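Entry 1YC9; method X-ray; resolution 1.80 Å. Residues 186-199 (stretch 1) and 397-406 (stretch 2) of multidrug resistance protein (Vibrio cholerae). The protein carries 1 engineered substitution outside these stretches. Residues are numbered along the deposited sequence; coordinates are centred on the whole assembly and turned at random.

Stretch 1 (186-199) LETLGSVSQAKAVA
Stretch 2 (397-406) TYLDVLVAEE

Two helices, 189-199 and 398-406, run in nearly the same direction, their axes 14° apart and 11.0 Å at closest approach. Ser191 lies beside Tyr398 (CA to CA 6.5 Å) and, one turn on, Ala195 beside Leu402 (CA to CA 7.8 Å), so the register advances four residues on both helices. Within the helices phi and psi stay near -63°/-42°; the two cap residues are extended, Thr188 at -89°/165° and Thr397 at -75°/168°. No direct hydrogen bond crosses; packing and one water join the two stretches, burying 296 Å² in all.

Tyr398 covers the most surface. Its CB points toward the partner helix, and with chi1 t (166°) and chi2 60° the ring sits as a knob among Ser191, Gln194, Ala195 and Val198. Small residues make the room: Tyr398 OH lies 3.2 Å from Ala195 CA and 3.4 Å from Ala195 CB, an approach that methyl permits, while Tyr398 CE2 comes 3.7 Å from Ser191 O.

Val198, chi1 t, and Leu402, chi1 t with chi2 at 149°, between wells, carry the contact onward. Both point toward the opposing helix; Val198 CG2 stands 4.0 Å from Leu402 CD1 and also 4.0 Å from Tyr398 OH. Gln194 (chi1 t, chi2 p) lends its aliphatic part, with CG 3.6 Å from Leu402 CD1, while its end leads away and its NE2 is hydrogen-bonded elsewhere in the structure.

Polar groups organise the N-terminal end. Glu187, extended at -150°/160° with chi1 t and chi2 p, accepts at OE1 from Ser191 OG (2.7 Å) and Thr188 N (2.9 Å). A water donates to Glu187 OE2 at 2.5 Å and accepts from Tyr398 N at 3.1 Å, bridging to a first-turn amide. Threonine caps both helices: Thr188 OG1 accepts from Gly190 N (2.9 Å), Thr397 OG1 from Asp400 N (3.3 Å).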

# COMPACT_ATOMS: atom_id res chain seq x y z
N LEU A 186 41.49 47.99 -8.88
CA LEU A 186 40.17 48.59 -8.64
C LEU A 186 39.18 47.68 -7.89
O LEU A 186 38.05 48.10 -7.60
CB LEU A 186 39.58 49.01 -9.98
CG LEU A 186 40.44 49.93 -10.85
CD1 LEU A 186 39.85 50.03 -12.26
CD2 LEU A 186 40.53 51.29 -10.17
N GLU A 187 39.60 46.47 -7.51
CA GLU A 187 38.75 45.55 -6.73
C GLU A 187 39.63 44.64 -5.83
O GLU A 187 40.83 44.49 -6.11
CB GLU A 187 37.88 44.75 -7.72
CG GLU A 187 36.89 43.77 -7.11
CD GLU A 187 35.92 44.43 -6.18
OE1 GLU A 187 36.12 44.34 -4.95
OE2 GLU A 187 34.90 44.98 -6.72
N THR A 188 39.03 44.06 -4.80
CA THR A 188 39.74 43.16 -3.90
C THR A 188 39.69 41.72 -4.38
O THR A 188 38.89 41.36 -5.25
CB THR A 188 39.16 43.26 -2.47
OG1 THR A 188 39.45 42.06 -1.75
CG2 THR A 188 37.64 43.29 -2.52
N LEU A 189 40.55 40.89 -3.81
CA LEU A 189 40.61 39.46 -4.10
C LEU A 189 39.40 38.73 -3.44
O LEU A 189 38.93 37.73 -3.95
CB LEU A 189 41.91 38.85 -3.57
CG LEU A 189 42.17 37.39 -3.89
CD1 LEU A 189 42.04 37.01 -5.38
CD2 LEU A 189 43.54 36.98 -3.41
N GLY A 190 38.94 39.26 -2.32
CA GLY A 190 37.76 38.78 -1.62
C GLY A 190 36.54 38.77 -2.50
O GLY A 190 35.84 37.77 -2.56
N SER A 191 36.31 39.86 -3.22
CA SER A 191 35.22 39.99 -4.14
C SER A 191 35.33 39.01 -5.26
O SER A 191 34.36 38.36 -5.62
CB SER A 191 35.15 41.41 -4.71
OG SER A 191 34.88 42.31 -3.66
N VAL A 192 36.54 38.88 -5.79
CA VAL A 192 36.81 37.98 -6.88
C VAL A 192 36.51 36.54 -6.42
O VAL A 192 35.86 35.79 -7.14
CB VAL A 192 38.29 38.10 -7.34
CG1 VAL A 192 38.67 37.00 -8.34
CG2 VAL A 192 38.56 39.51 -7.93
N SER A 193 36.94 36.21 -5.22
CA SER A 193 36.83 34.84 -4.73
C SER A 193 35.33 34.52 -4.48
O SER A 193 34.88 33.43 -4.80
CB SER A 193 37.63 34.64 -3.45
OG SER A 193 39.02 34.80 -3.70
N GLN A 194 34.61 35.49 -3.98
CA GLN A 194 33.18 35.34 -3.71
C GLN A 194 32.44 35.10 -4.99
O GLN A 194 31.59 34.19 -5.05
CB GLN A 194 32.65 36.55 -2.98
CG GLN A 194 31.28 36.33 -2.32
CD GLN A 194 31.35 35.38 -1.17
OE1 GLN A 194 31.70 35.77 -0.09
NE2 GLN A 194 31.02 34.11 -1.41
N ALA A 195 32.80 35.85 -6.02
CA ALA A 195 32.14 35.76 -7.31
C ALA A 195 32.40 34.44 -7.97
O ALA A 195 31.52 33.88 -8.65
CB ALA A 195 32.56 36.90 -8.21
N LYS A 196 33.62 33.93 -7.79
CA LYS A 196 33.95 32.62 -8.30
C LYS A 196 33.19 31.52 -7.53
O LYS A 196 32.76 30.56 -8.14
CB LYS A 196 35.46 32.40 -8.25
CG LYS A 196 36.19 33.27 -9.23
CD LYS A 196 37.73 33.15 -9.03
CE LYS A 196 38.46 33.78 -10.20
NZ LYS A 196 38.43 32.88 -11.37
N ALA A 197 32.98 31.73 -6.24
CA ALA A 197 32.25 30.78 -5.41
C ALA A 197 30.77 30.76 -5.87
O ALA A 197 30.19 29.67 -6.12
CB ALA A 197 32.34 31.16 -3.98
N VAL A 198 30.22 31.95 -6.09
CA VAL A 198 28.86 32.09 -6.63
C VAL A 198 28.73 31.36 -7.97
O VAL A 198 27.79 30.55 -8.14
CB VAL A 198 28.44 33.59 -6.76
CG1 VAL A 198 27.12 33.74 -7.57
CG2 VAL A 198 28.24 34.19 -5.40
N ALA A 199 29.67 31.56 -8.90
CA ALA A 199 29.56 30.98 -10.24
C ALA A 199 29.64 29.44 -10.18
O ALA A 199 28.96 28.75 -10.94
CB ALA A 199 30.63 31.47 -11.16
N THR A 397 29.31 48.71 -4.29
CA THR A 397 30.12 47.51 -4.09
C THR A 397 29.68 46.28 -4.93
O THR A 397 28.60 46.24 -5.55
CB THR A 397 30.08 47.10 -2.66
OG1 THR A 397 28.74 46.73 -2.33
CG2 THR A 397 30.41 48.27 -1.75
N TYR A 398 30.57 45.29 -4.93
CA TYR A 398 30.25 43.99 -5.50
C TYR A 398 29.10 43.38 -4.68
O TYR A 398 28.22 42.76 -5.25
CB TYR A 398 31.47 43.04 -5.46
CG TYR A 398 31.05 41.61 -5.74
CD1 TYR A 398 30.44 41.27 -6.94
CD2 TYR A 398 31.21 40.63 -4.78
CE1 TYR A 398 30.00 39.96 -7.19
CE2 TYR A 398 30.79 39.32 -5.01
CZ TYR A 398 30.19 39.00 -6.21
OH TYR A 398 29.77 37.69 -6.43
N LEU A 399 29.11 43.55 -3.38
CA LEU A 399 28.08 43.01 -2.52
C LEU A 399 26.67 43.39 -2.98
O LEU A 399 25.76 42.57 -2.94
CB LEU A 399 28.22 43.52 -1.11
CG LEU A 399 28.24 42.52 0.03
CD1 LEU A 399 27.53 43.13 1.20
CD2 LEU A 399 27.65 41.14 -0.33
N ASP A 400 26.48 44.64 -3.41
CA ASP A 400 25.17 45.05 -3.90
C ASP A 400 24.77 44.24 -5.10
O ASP A 400 23.61 43.86 -5.25
CB ASP A 400 25.11 46.54 -4.22
CG ASP A 400 25.48 47.38 -3.06
OD1 ASP A 400 25.04 47.10 -1.91
OD2 ASP A 400 26.24 48.35 -3.19
N VAL A 401 25.75 43.97 -5.96
CA VAL A 401 25.55 43.15 -7.12
C VAL A 401 25.20 41.70 -6.71
O VAL A 401 24.25 41.13 -7.21
CB VAL A 401 26.74 43.18 -8.05
CG1 VAL A 401 26.57 42.18 -9.12
CG2 VAL A 401 26.91 44.63 -8.65
N LEU A 402 25.97 41.11 -5.81
CA LEU A 402 25.72 39.74 -5.38
C LEU A 402 24.30 39.57 -4.84
O LEU A 402 23.65 38.60 -5.17
CB LEU A 402 26.74 39.36 -4.34
CG LEU A 402 26.66 38.01 -3.62
CD1 LEU A 402 28.06 37.55 -3.25
CD2 LEU A 402 25.82 38.12 -2.38
N VAL A 403 23.86 40.51 -4.01
CA VAL A 403 22.56 40.44 -3.34
C VAL A 403 21.46 40.53 -4.36
O VAL A 403 20.50 39.76 -4.32
CB VAL A 403 22.45 41.48 -2.22
CG1 VAL A 403 21.04 41.63 -1.71
CG2 VAL A 403 23.40 41.14 -1.07
N ALA A 404 21.60 41.45 -5.32
CA ALA A 404 20.65 41.58 -6.37
C ALA A 404 20.59 40.37 -7.30
O ALA A 404 19.54 39.96 -7.71
CB ALA A 404 20.93 42.88 -7.18
N GLU A 405 21.75 39.84 -7.69
CA GLU A 405 21.85 38.68 -8.55
C GLU A 405 21.09 37.50 -7.91
O GLU A 405 20.36 36.77 -8.56
CB GLU A 405 23.33 38.26 -8.69
CG GLU A 405 24.07 38.97 -9.79
CD GLU A 405 25.46 38.43 -10.01
OE1 GLU A 405 25.98 37.78 -9.07
OE2 GLU A 405 26.01 38.63 -11.11
N GLU A 406 21.33 37.33 -6.62
CA GLU A 406 20.77 36.19 -5.86
C GLU A 406 19.23 36.32 -5.76
O GLU A 406 18.48 35.34 -6.01
CB GLU A 406 21.39 36.23 -4.48
CG GLU A 406 20.82 35.20 -3.53
CD GLU A 406 21.70 34.03 -3.38
OE1 GLU A 406 22.42 33.69 -4.35
OE2 GLU A 406 21.66 33.48 -2.27
O HOH W 1 33.56 45.92 -4.82